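Local coordinates for aldehyde dehydrogenase (Trypanosoma brucei, PDB 5MYP), which probably oxidises aldehydes to carboxylic acids with NAD+ as electron acceptor, as other members of the aldehyde dehydrogenase family do, at residues A[153-158]-A[315-320]; A[288-293]-A[297-302]; A[306-311]-A[344-349]. All coordinates share one frame; numbering follows the deposited sequence. Where two conformers were deposited one is given.

Contact 1. Residues A[153-158]-A[315-320]; sequences SELAPA and RIVNAS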
# COMPACT_ATOMS: atom_id res chain seq x y z
N SER A 153 -7.53 12.03 -19.29
CA SER A 153 -6.65 11.68 -20.41
C SER A 153 -6.92 12.58 -21.62
O SER A 153 -8.08 12.80 -22.00
CB SER A 153 -6.83 10.22 -20.82
OG SER A 153 -6.04 9.93 -21.96
N GLU A 154 -5.84 13.08 -22.22
CA GLU A 154 -5.94 13.89 -23.43
C GLU A 154 -6.31 13.07 -24.68
O GLU A 154 -6.71 13.64 -25.70
CB GLU A 154 -4.66 14.72 -23.65
CG GLU A 154 -3.46 13.99 -24.24
CD GLU A 154 -2.57 13.32 -23.21
OE1 GLU A 154 -3.08 12.87 -22.15
OE2 GLU A 154 -1.35 13.24 -23.48
N LEU A 155 -6.16 11.74 -24.60
CA LEU A 155 -6.55 10.84 -25.70
C LEU A 155 -8.04 10.45 -25.69
O LEU A 155 -8.46 9.61 -26.49
CB LEU A 155 -5.66 9.58 -25.69
CG LEU A 155 -4.19 9.76 -26.11
CD1 LEU A 155 -3.32 10.21 -24.95
CD2 LEU A 155 -3.64 8.46 -26.68
N ALA A 156 -8.84 11.04 -24.79
CA ALA A 156 -10.31 11.01 -24.89
C ALA A 156 -10.84 12.44 -24.70
O ALA A 156 -11.48 12.75 -23.70
CB ALA A 156 -10.90 10.07 -23.85
N PRO A 157 -10.54 13.32 -25.68
CA PRO A 157 -10.78 14.76 -25.49
C PRO A 157 -12.25 15.18 -25.40
O PRO A 157 -12.56 16.09 -24.63
CB PRO A 157 -10.11 15.38 -26.72
CG PRO A 157 -10.17 14.32 -27.76
CD PRO A 157 -9.95 13.04 -27.00
N ALA A 158 -13.14 14.54 -26.16
CA ALA A 158 -14.57 14.88 -26.11
C ALA A 158 -15.15 14.60 -24.72
O ALA A 158 -15.90 15.42 -24.17
CB ALA A 158 -15.34 14.11 -27.17
N ARG A 315 -12.97 1.91 -32.46
CA ARG A 315 -11.80 2.32 -33.21
C ARG A 315 -10.54 2.07 -32.39
O ARG A 315 -10.57 2.11 -31.15
CB ARG A 315 -11.96 3.81 -33.58
CG ARG A 315 -11.56 4.85 -32.54
CD ARG A 315 -11.16 6.15 -33.21
NE ARG A 315 -12.18 6.62 -34.15
CZ ARG A 315 -13.30 7.27 -33.82
NH1 ARG A 315 -13.63 7.52 -32.55
NH2 ARG A 315 -14.15 7.63 -34.78
N ILE A 316 -9.43 1.82 -33.08
CA ILE A 316 -8.11 1.82 -32.45
C ILE A 316 -7.77 3.28 -32.11
O ILE A 316 -8.14 4.19 -32.84
CB ILE A 316 -7.02 1.18 -33.35
CG1 ILE A 316 -7.41 -0.25 -33.78
CG2 ILE A 316 -5.66 1.18 -32.66
CD1 ILE A 316 -7.78 -1.18 -32.65
N VAL A 317 -7.09 3.48 -30.99
CA VAL A 317 -6.86 4.84 -30.44
C VAL A 317 -6.19 5.82 -31.42
O VAL A 317 -6.60 6.97 -31.50
CB VAL A 317 -6.07 4.77 -29.10
CG1 VAL A 317 -4.64 4.28 -29.29
CG2 VAL A 317 -6.08 6.12 -28.38
N ASN A 318 -5.20 5.35 -32.17
CA ASN A 318 -4.49 6.20 -33.13
C ASN A 318 -3.75 5.36 -34.19
O ASN A 318 -3.70 4.13 -34.08
CB ASN A 318 -3.52 7.16 -32.41
CG ASN A 318 -2.49 6.44 -31.54
OD1 ASN A 318 -2.00 5.36 -31.89
ND2 ASN A 318 -2.13 7.05 -30.42
N ALA A 319 -3.20 6.04 -35.19
CA ALA A 319 -2.48 5.39 -36.30
C ALA A 319 -1.29 4.55 -35.83
O ALA A 319 -1.05 3.46 -36.36
CB ALA A 319 -2.03 6.43 -37.31
N SER A 320 -0.54 5.06 -34.85
CA SER A 320 0.62 4.36 -34.30
C SER A 320 0.26 2.99 -33.71
O SER A 320 0.91 1.99 -34.00
CB SER A 320 1.30 5.21 -33.23
OG SER A 320 1.66 6.48 -33.76

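Contact 2. Residues A[288-293]-A[297-302]; sequences GDKFLK and GELLVK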
# COMPACT_ATOMS: atom_id res chain seq x y z
N GLY A 288 -21.71 -9.29 -37.15
CA GLY A 288 -22.65 -9.33 -38.27
C GLY A 288 -21.95 -9.51 -39.61
O GLY A 288 -20.81 -9.07 -39.79
N ASP A 289 -22.66 -10.12 -40.55
CA ASP A 289 -22.13 -10.48 -41.86
C ASP A 289 -21.78 -9.24 -42.70
O ASP A 289 -20.71 -9.18 -43.30
CB ASP A 289 -23.14 -11.37 -42.61
CG ASP A 289 -22.58 -11.96 -43.90
OD1 ASP A 289 -21.43 -12.44 -43.93
OD2 ASP A 289 -23.32 -11.97 -44.91
N LYS A 290 -22.69 -8.27 -42.73
CA LYS A 290 -22.51 -7.07 -43.57
C LYS A 290 -21.27 -6.27 -43.19
O LYS A 290 -20.51 -5.85 -44.06
CB LYS A 290 -23.75 -6.17 -43.56
CG LYS A 290 -23.67 -5.04 -44.57
CD LYS A 290 -25.01 -4.37 -44.84
CE LYS A 290 -24.83 -3.22 -45.82
NZ LYS A 290 -26.12 -2.75 -46.39
N PHE A 291 -21.07 -6.05 -41.89
CA PHE A 291 -19.88 -5.33 -41.40
C PHE A 291 -18.60 -6.01 -41.88
O PHE A 291 -17.73 -5.35 -42.45
CB PHE A 291 -19.89 -5.21 -39.87
CG PHE A 291 -18.63 -4.61 -39.30
CD1 PHE A 291 -18.43 -3.24 -39.32
CD2 PHE A 291 -17.64 -5.43 -38.76
CE1 PHE A 291 -17.26 -2.69 -38.80
CE2 PHE A 291 -16.47 -4.89 -38.25
CZ PHE A 291 -16.28 -3.51 -38.27
N LEU A 292 -18.50 -7.31 -41.65
CA LEU A 292 -17.31 -8.08 -42.04
C LEU A 292 -17.10 -8.10 -43.55
O LEU A 292 -15.98 -7.90 -44.01
CB LEU A 292 -17.37 -9.51 -41.48
CG LEU A 292 -17.17 -9.66 -39.97
CD1 LEU A 292 -17.50 -11.07 -39.51
CD2 LEU A 292 -15.75 -9.27 -39.57
N LYS A 293 -18.17 -8.32 -44.31
CA LYS A 293 -18.09 -8.30 -45.78
C LYS A 293 -17.56 -6.97 -46.34
O LYS A 293 -16.73 -6.97 -47.25
CB LYS A 293 -19.45 -8.61 -46.41
CG LYS A 293 -19.82 -10.08 -46.39
CD LYS A 293 -21.25 -10.27 -46.86
CE LYS A 293 -21.51 -11.68 -47.35
NZ LYS A 293 -22.95 -11.84 -47.71
N GLY A 297 -13.91 -6.27 -48.06
CA GLY A 297 -13.94 -5.79 -49.44
C GLY A 297 -14.75 -6.70 -50.35
O GLY A 297 -14.63 -6.61 -51.57
N GLU A 298 -15.59 -7.56 -49.76
CA GLU A 298 -16.44 -8.50 -50.51
C GLU A 298 -17.83 -7.92 -50.81
O GLU A 298 -18.55 -8.48 -51.64
CB GLU A 298 -16.58 -9.82 -49.75
CG GLU A 298 -15.27 -10.59 -49.63
CD GLU A 298 -15.38 -11.86 -48.80
OE1 GLU A 298 -16.38 -12.05 -48.08
OE2 GLU A 298 -14.43 -12.66 -48.84
N LEU A 299 -18.20 -6.84 -50.14
CA LEU A 299 -19.41 -6.08 -50.44
C LEU A 299 -19.04 -4.61 -50.56
O LEU A 299 -18.55 -4.01 -49.61
CB LEU A 299 -20.46 -6.27 -49.34
CG LEU A 299 -21.83 -5.60 -49.55
CD1 LEU A 299 -22.57 -6.20 -50.74
CD2 LEU A 299 -22.67 -5.69 -48.28
N LEU A 300 -19.29 -4.02 -51.73
CA LEU A 300 -19.03 -2.59 -51.94
C LEU A 300 -20.16 -1.76 -51.33
O LEU A 300 -21.31 -2.19 -51.34
CB LEU A 300 -18.87 -2.24 -53.42
CG LEU A 300 -17.54 -2.59 -54.09
CD1 LEU A 300 -17.42 -4.09 -54.31
CD2 LEU A 300 -17.39 -1.85 -55.41
N VAL A 301 -19.82 -0.58 -50.81
CA VAL A 301 -20.80 0.43 -50.44
C VAL A 301 -20.35 1.75 -51.03
O VAL A 301 -19.18 1.90 -51.37
CB VAL A 301 -21.02 0.53 -48.91
CG1 VAL A 301 -21.69 -0.74 -48.39
CG2 VAL A 301 -19.72 0.81 -48.17
N LYS A 302 -21.28 2.69 -51.16
CA LYS A 302 -21.01 3.99 -51.77
C LYS A 302 -19.99 4.83 -50.98
O LYS A 302 -19.15 5.49 -51.58
CB LYS A 302 -22.31 4.78 -51.94
CG LYS A 302 -22.12 6.17 -52.51
CD LYS A 302 -23.38 7.01 -52.39
CE LYS A 302 -23.16 8.42 -52.92
NZ LYS A 302 -22.70 8.41 -54.34

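Contact 3. Residues A[306-311]-A[344-349]; sequences QFLEES and TLTIAP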
# COMPACT_ATOMS: atom_id res chain seq x y z
N GLN A 306 -17.30 6.17 -44.41
CA GLN A 306 -18.49 6.63 -43.69
C GLN A 306 -19.27 5.45 -43.07
O GLN A 306 -19.76 5.57 -41.95
CB GLN A 306 -19.41 7.42 -44.62
CG GLN A 306 -20.56 8.14 -43.92
CD GLN A 306 -21.45 8.88 -44.90
OE1 GLN A 306 -20.97 9.66 -45.73
NE2 GLN A 306 -22.75 8.64 -44.82
N PHE A 307 -19.37 4.34 -43.80
CA PHE A 307 -20.03 3.13 -43.29
C PHE A 307 -19.33 2.58 -42.04
O PHE A 307 -20.00 2.20 -41.07
CB PHE A 307 -20.09 2.05 -44.37
CG PHE A 307 -20.61 0.73 -43.89
CD1 PHE A 307 -21.98 0.45 -43.90
CD2 PHE A 307 -19.74 -0.26 -43.43
CE1 PHE A 307 -22.46 -0.77 -43.45
CE2 PHE A 307 -20.21 -1.47 -42.96
CZ PHE A 307 -21.57 -1.74 -42.98
N LEU A 308 -18.00 2.53 -42.08
CA LEU A 308 -17.22 2.03 -40.95
C LEU A 308 -17.25 2.97 -39.74
O LEU A 308 -17.27 2.51 -38.60
CB LEU A 308 -15.77 1.73 -41.36
CG LEU A 308 -15.59 0.57 -42.35
CD1 LEU A 308 -14.15 0.51 -42.83
CD2 LEU A 308 -16.01 -0.76 -41.72
N GLU A 309 -17.26 4.28 -40.00
CA GLU A 309 -17.39 5.27 -38.91
C GLU A 309 -18.78 5.29 -38.28
O GLU A 309 -18.93 5.69 -37.13
CB GLU A 309 -16.97 6.68 -39.38
CG GLU A 309 -15.49 6.80 -39.75
CD GLU A 309 -14.52 6.85 -38.57
OE1 GLU A 309 -14.92 6.54 -37.43
OE2 GLU A 309 -13.35 7.20 -38.78
N GLU A 310 -19.80 4.84 -39.04
CA GLU A 310 -21.16 4.64 -38.51
C GLU A 310 -21.41 3.25 -37.89
O GLU A 310 -22.51 2.99 -37.40
CB GLU A 310 -22.20 4.89 -39.62
CG GLU A 310 -22.31 6.34 -40.07
CD GLU A 310 -23.19 6.53 -41.30
OE1 GLU A 310 -23.83 5.55 -41.76
OE2 GLU A 310 -23.25 7.66 -41.81
N SER A 311 -20.39 2.39 -37.86
CA SER A 311 -20.55 1.01 -37.37
C SER A 311 -20.63 0.94 -35.84
O SER A 311 -20.38 1.92 -35.14
CB SER A 311 -19.39 0.14 -37.87
OG SER A 311 -18.19 0.40 -37.16
N THR A 344 -10.12 4.60 -41.06
CA THR A 344 -11.07 4.58 -39.95
C THR A 344 -10.54 3.85 -38.70
O THR A 344 -11.29 3.65 -37.74
CB THR A 344 -12.40 3.93 -40.38
OG1 THR A 344 -12.18 2.54 -40.68
CG2 THR A 344 -13.00 4.65 -41.60
N LEU A 345 -9.26 3.46 -38.71
CA LEU A 345 -8.60 2.77 -37.59
C LEU A 345 -9.40 1.54 -37.10
O LEU A 345 -9.63 1.36 -35.90
CB LEU A 345 -8.31 3.76 -36.46
CG LEU A 345 -7.40 4.95 -36.79
CD1 LEU A 345 -7.45 5.99 -35.69
CD2 LEU A 345 -5.97 4.49 -37.03
N THR A 346 -9.82 0.73 -38.06
CA THR A 346 -10.66 -0.44 -37.81
C THR A 346 -9.82 -1.69 -38.01
O THR A 346 -9.24 -1.87 -39.08
CB THR A 346 -11.86 -0.47 -38.76
OG1 THR A 346 -12.61 0.74 -38.63
CG2 THR A 346 -12.76 -1.64 -38.45
N ILE A 347 -9.74 -2.54 -36.98
CA ILE A 347 -9.13 -3.87 -37.09
C ILE A 347 -10.11 -4.88 -36.49
O ILE A 347 -10.42 -4.81 -35.30
CB ILE A 347 -7.78 -3.97 -36.35
CG1 ILE A 347 -6.78 -2.93 -36.88
CG2 ILE A 347 -7.19 -5.38 -36.49
CD1 ILE A 347 -5.49 -2.86 -36.10
N ALA A 348 -10.59 -5.81 -37.31
CA ALA A 348 -11.51 -6.84 -36.83
C ALA A 348 -10.77 -7.84 -35.92
O ALA A 348 -9.56 -8.00 -36.06
CB ALA A 348 -12.16 -7.58 -37.99
N PRO A 349 -11.49 -8.50 -34.99
CA PRO A 349 -10.85 -9.51 -34.16
C PRO A 349 -10.16 -10.57 -35.01
O PRO A 349 -10.76 -11.09 -35.95
CB PRO A 349 -12.01 -10.10 -33.34
CG PRO A 349 -13.06 -9.06 -33.36
CD PRO A 349 -12.92 -8.35 -34.67

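Contact 1. Residues A[153-158]-A[315-320]
Leu155 and Val317 meet where a type I beta turn, 153-156, faces the short loop before helix 319-328, and their CA atoms, 7.7 Å apart, mark the closest approach of the two backbones. Ala156, the last residue of the turn, is the N-cap residue of helix 157-170. The turn also holds an ST turn: Ser153 OG accepts the backbone N of Leu155 at 3.2 Å, while the turn-closing bond from Ala156 N to Ser153 O is weak. On the other side, Arg315 and Ile316 are extended, Val317 bends the chain, and Asn318 is the N-cap residue of helix 319-328. In aldehyde dehydrogenase terms, the turn follows strand 147-151 of the sheet that also holds 110-124 and 196-200, whose parallel strands alternate with helices as in the family's Rossmann-like cofactor domain. The contact thus joins this part at the surface to the part built on the sheet with strand 346-353, probably the catalytic domain as in relatives.

No hydrogen bond crosses, and the touch is apolar and small, burying 88 Å² in all. Leu155 reaches over with one branch, CD2. Trp127 touches both Leu155 and Val317, adding an aromatic neighbour to the pair. Asn318 OD1 caps the backbone N of His321, and ND2 of the same amide lies 4.3 Å from Leu155 CD2. The closest point is methyl against methyl, with the two side chains meeting at a slant: Leu155 CD2 lies 3.8 Å from Val317 CG2.

Contact 2. Residues A[288-293]-A[297-302]
Lys293 O is met by the backbone of Gly297, Glu298 and Leu299 as helix 289-296 ends in a Schellman motif. Gly297, with phi 93°, is its C-prime residue. At such angles a CB would press against the preceding carbonyl oxygen, a conflict that glycine avoids.

Among the backbone bonds, the 2.8 Å one from Glu298 N to Lys293 O is the long link of the motif, and Gly297 N to Val294 O is the other bond that defines it. The Glu298 bond comes in at a C=O...N angle of 158°, close to the carbonyl plane. Leu299 N adds a second bond at 3.2 Å to Lys293 O, but from high above that plane, 69° out of it. Gly297 N also makes a weak bond to Lys293 O. One carbonyl oxygen therefore gathers the turn as the chain reverses away from the helix.

The apolar contacts are made by Leu299. Its CB rests 3.9 Å from Lys293 CB, and its CD2 lies across the extended aliphatic chain of Lys290, 3.9 Å from CG and a little farther from CE. Lys290 carries its CG anti to the backbone N, which sends the chain out toward Leu299 CD2.

Of the charged groups, Lys293 NZ makes a salt bridge of 2.8 Å with Asp289 OD2, one helical turn back, on the syn side of the carboxylate. Glu298 sends its carboxylate toward the same side, yet its OE1 does not reach the ammonium group.

The whole turn lies on the outer surface. Leu299 and Val301 also touch Val294 of helix 289-296, Val301 reaches Phe307 of helix 304-309, and on the inward side Leu292 packs against Arg283 and Leu287 of helix 272-287.

Contact 3. Residues A[306-311]-A[344-349]
Glu309, at the end of helix 304-309, and Thr344, just ahead of strand 346-353, bring the two backbones to their closest CA-CA distance of 6.4 Å. Leu345 and Thr346 form a G1 beta bulge opposite Asp341, with Leu345 at positive phi (51°), so strand 346-353 begins with a bulge next to the helix end.

Thr344 is the centre of the buried contact. Its OG1 sits over the side chain of Leu308, 3.6 Å from CD1 and 3.7 Å from CB, and the two side chains cross nearly at right angles. Its methyl CG2 turns to Glu309 instead and packs 3.8 Å from CG. The Glu309 chain is folded at chi2 (-75°), which brings the carboxylate back beside the threonine; OE2 ends 3.7 Å from Thr344 CA. Glu309 and Thr344 thus run past one another in opposite directions. Thr346 stands farther back, with OG1 4.3 Å from Leu308 CB.

At the helix end, Ser311 OG donates to Leu308 O at 2.7 Å, securing the turn that follows the last helical residues.

Further polar partners come from outside. Glu309 OE1 forms salt bridges with Arg315 and Arg66, and Arg66 also donates to Thr344 O and Thr346 OG1. Asp341 OD2 is hydrogen-bonded to Thr344 OG1, which lies 2.8 Å from Thr346 OG1.

Across the contact itself, then, contacts are van der Waals only, while the threonine hydroxyls and Glu309 OE1 are satisfied by a shared polar network. Two arginines on Glu309 OE1 would be expected to stabilise its negative charge, and Arg66 joins helix end and bulge through one guanidinium group.

Overall arrangement
Along the chain, contact 2 is closed before contact 3 opens, and both segments of contact 2 lie inside the long loop bounded by contact 1, whereas contacts 1 and 3 interleave. Contact 3 is the middle member: its centre is 11 Å from that of contact 2 and 15 Å from that of contact 1, while the centres of contacts 1 and 2 are 26 Å apart. Phe291 joins contact 2 to contact 3 by packing on Leu308, Ser311 and Thr346. A probable hydrogen bond from Ile316 N to Leu345 O and the Arg315-Glu309 salt bridge tie contact 3 to contact 1. Segments between 288 and 320 thus lead from the outer surface to the loop after strand 147-151, away from the predicted active-site residues.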